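Local coordinates for protein superoxide dismutase [Ni] (Streptomyces coelicolor, PDB 1T6U) that catalyses the dismutation of superoxide to hydrogen peroxide and molecular oxygen with a nickel cofactor, working as a homohexamer shaped like a hollow sphere, at residues A[60-65]-A[112-117]. The protein carries 1 engineered substitution. Numbering follows the deposited sequence.
Sequences SDYFKP and WETKKA
Tyr62 reaches Thr114 because its CG lies anti to the backbone N (chi1 173°), which carries the ring from the last turn of helix 34-62 out toward the end of helix 94-115, where the Tyr62 and Thr114 side chains run past each other in opposite directions. Thr114 answers with chi1 70°: OG1 sits between its own backbone N and carbonyl carbon and turns to the tyrosine, while CG2 is left for Phe63. The phenol OH donates to OG1, with Tyr62 OH to Thr114 OG1 at 2.8 Å. OG1 lies near the plane of the ring, at its edge, and comes within 3.3 Å of Tyr62 CE2, so it meets the phenol on the CE2 side. The threonine hydroxyl is also hydrogen-bonded to Phe111 O in the preceding turn, a second bond that helps fix its rotation. Lys115 comes at the phenol obliquely, its CD 3.6 Å from Tyr62 OH. One residue on, Phe63 leaves the helix, and its side chain crosses that of Thr114 at about a right angle. The meeting is light, Phe63 CE2 to Thr114 CG2 at 4.2 Å, with the methyl at the ring edge; the ring also packs on Ile107, Ile110 and Phe111 of helix 94-115 and on Phe68. Tyr62 CD2 lies 3.6 Å above one face of the Phe63 ring, offset toward its rim. A phenylalanine at Tyr62 would keep the ring but would probably leave Thr114 OG1 without its donor and weaken the tie between the two helix ends. The Tyr62 ring also meets Tyr9 edge-to-face, and its side chain is about 9 Å from a nickel ion. This is helix-end packing in the four-helix bundle of nickel superoxide dismutase, close to its metal site.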
loop_
_atom_site.group_PDB
_atom_site.type_symbol
_atom_site.label_atom_id
_atom_site.label_comp_id
_atom_site.label_asym_id
_atom_site.label_seq_id
_atom_site.Cartn_x
_atom_site.Cartn_y
_atom_site.Cartn_z
ATOM N N SER A 60 -10.074 -15.924 -9.609
ATOM C CA SER A 60 -9.445 -15.641 -10.901
ATOM C C SER A 60 -8.205 -16.473 -11.159
ATOM O O SER A 60 -7.854 -16.820 -12.281
ATOM C CB SER A 60 -9.036 -14.169 -11.039
ATOM O OG SER A 60 -8.100 -13.789 -10.017
ATOM N N ASP A 61 -7.457 -16.789 -10.101
ATOM C CA ASP A 61 -6.122 -17.354 -10.303
ATOM C C ASP A 61 -6.046 -18.836 -9.974
ATOM O O ASP A 61 -5.364 -19.537 -10.700
ATOM C CB ASP A 61 -5.128 -16.565 -9.443
ATOM C CG ASP A 61 -4.919 -15.114 -9.831
ATOM O OD1 ASP A 61 -5.630 -14.555 -10.673
ATOM O OD2 ASP A 61 -3.994 -14.491 -9.242
ATOM N N TYR A 62 -6.709 -19.290 -8.932
ATOM C CA TYR A 62 -6.696 -20.729 -8.611
ATOM C C TYR A 62 -7.693 -21.489 -9.447
ATOM O O TYR A 62 -7.376 -22.491 -10.139
ATOM C CB TYR A 62 -6.947 -20.971 -7.096
ATOM C CG TYR A 62 -7.074 -22.482 -6.922
ATOM C CD1 TYR A 62 -5.960 -23.296 -6.861
ATOM C CD2 TYR A 62 -8.308 -23.084 -6.811
ATOM C CE1 TYR A 62 -6.051 -24.669 -6.707
ATOM C CE2 TYR A 62 -8.420 -24.468 -6.674
ATOM C CZ TYR A 62 -7.289 -25.265 -6.612
ATOM O OH TYR A 62 -7.358 -26.632 -6.464
ATOM N N PHE A 63 -8.959 -21.086 -9.438
ATOM C CA PHE A 63 -10.007 -21.858 -10.129
ATOM C C PHE A 63 -9.891 -21.696 -11.637
ATOM O O PHE A 63 -9.561 -20.623 -12.151
ATOM C CB PHE A 63 -11.381 -21.439 -9.602
ATOM C CG PHE A 63 -11.695 -21.953 -8.189
ATOM C CD1 PHE A 63 -11.905 -21.092 -7.110
ATOM C CD2 PHE A 63 -11.788 -23.324 -7.956
ATOM C CE1 PHE A 63 -12.224 -21.528 -5.834
ATOM C CE2 PHE A 63 -12.109 -23.761 -6.704
ATOM C CZ PHE A 63 -12.319 -22.884 -5.666
ATOM N N LYS A 64 -10.155 -22.809 -12.319
ATOM C CA LYS A 64 -9.982 -22.902 -13.764
ATOM C C LYS A 64 -11.221 -23.505 -14.420
ATOM O O LYS A 64 -12.125 -23.991 -13.767
ATOM C CB LYS A 64 -8.828 -23.776 -14.166
ATOM C CG LYS A 64 -7.540 -23.577 -13.432
ATOM C CD LYS A 64 -6.573 -22.655 -14.118
ATOM C CE LYS A 64 -5.488 -22.151 -13.167
ATOM N NZ LYS A 64 -4.136 -22.136 -13.789
ATOM N N PRO A 65 -11.259 -23.439 -15.744
ATOM C CA PRO A 65 -12.464 -23.881 -16.477
ATOM C C PRO A 65 -13.111 -25.190 -16.064
ATOM O O PRO A 65 -14.339 -25.362 -15.923
ATOM C CB PRO A 65 -11.860 -23.948 -17.899
ATOM C CG PRO A 65 -11.041 -22.670 -17.886
ATOM C CD PRO A 65 -10.211 -22.913 -16.634
ATOM N N TRP A 112 -11.094 -27.497 -1.439
ATOM C CA TRP A 112 -10.419 -28.749 -0.997
ATOM C C TRP A 112 -10.902 -29.921 -1.820
ATOM O O TRP A 112 -10.092 -30.818 -2.046
ATOM C CB TRP A 112 -10.526 -28.946 0.525
ATOM C CG TRP A 112 -9.667 -27.909 1.209
ATOM C CD1 TRP A 112 -10.097 -26.797 1.923
ATOM C CD2 TRP A 112 -8.248 -27.897 1.218
ATOM N NE1 TRP A 112 -9.005 -26.116 2.360
ATOM C CE2 TRP A 112 -7.864 -26.760 1.953
ATOM C CE3 TRP A 112 -7.257 -28.724 0.687
ATOM C CZ2 TRP A 112 -6.521 -26.426 2.173
ATOM C CZ3 TRP A 112 -5.946 -28.390 0.909
ATOM C CH2 TRP A 112 -5.581 -27.256 1.645
ATOM N N GLU A 113 -12.128 -29.953 -2.293
ATOM C CA GLU A 113 -12.495 -31.054 -3.226
ATOM C C GLU A 113 -11.608 -31.039 -4.466
ATOM O O GLU A 113 -11.091 -32.031 -4.971
ATOM C CB GLU A 113 -13.965 -30.941 -3.632
ATOM C CG GLU A 113 -14.880 -31.304 -2.495
ATOM C CD GLU A 113 -16.371 -31.220 -2.770
ATOM O OE1 GLU A 113 -16.777 -30.943 -3.913
ATOM O OE2 GLU A 113 -17.164 -31.456 -1.828
ATOM N N THR A 114 -11.383 -29.810 -4.992
ATOM C CA THR A 114 -10.528 -29.716 -6.182
ATOM C C THR A 114 -9.046 -30.041 -5.918
ATOM O O THR A 114 -8.324 -30.279 -6.888
ATOM C CB THR A 114 -10.620 -28.341 -6.878
ATOM O OG1 THR A 114 -9.999 -27.352 -6.044
ATOM C CG2 THR A 114 -12.052 -27.918 -7.100
ATOM N N LYS A 115 -8.536 -30.094 -4.704
ATOM C CA LYS A 115 -7.181 -30.431 -4.356
ATOM C C LYS A 115 -6.967 -31.954 -4.236
ATOM O O LYS A 115 -5.844 -32.391 -4.161
ATOM C CB LYS A 115 -6.860 -29.787 -3.012
ATOM C CG LYS A 115 -6.700 -28.300 -3.122
ATOM C CD LYS A 115 -5.356 -27.874 -3.721
ATOM C CE LYS A 115 -4.254 -27.934 -2.680
ATOM N NZ LYS A 115 -2.924 -27.564 -3.269
ATOM N N LYS A 116 -8.088 -32.623 -4.178
ATOM C CA LYS A 116 -8.608 -33.885 -4.643
ATOM C C LYS A 116 -9.325 -34.743 -3.606
ATOM O O LYS A 116 -9.626 -35.883 -4.001
ATOM C CB LYS A 116 -7.456 -34.639 -5.295
ATOM C CG LYS A 116 -7.330 -34.082 -6.726
ATOM C CD LYS A 116 -7.060 -35.267 -7.665
ATOM C CE LYS A 116 -6.086 -34.873 -8.760
ATOM N NZ LYS A 116 -4.973 -35.821 -9.052
ATOM N N ALA A 117 -9.572 -34.164 -2.466
ATOM C CA ALA A 117 -9.893 -34.292 -1.081
ATOM C C ALA A 117 -11.368 -34.472 -0.751
ATOM O O ALA A 117 -12.262 -34.662 -1.561
ATOM C CB ALA A 117 -9.403 -33.060 -0.266
ATOM O OXT ALA A 117 -10.837 -34.279 0.724
#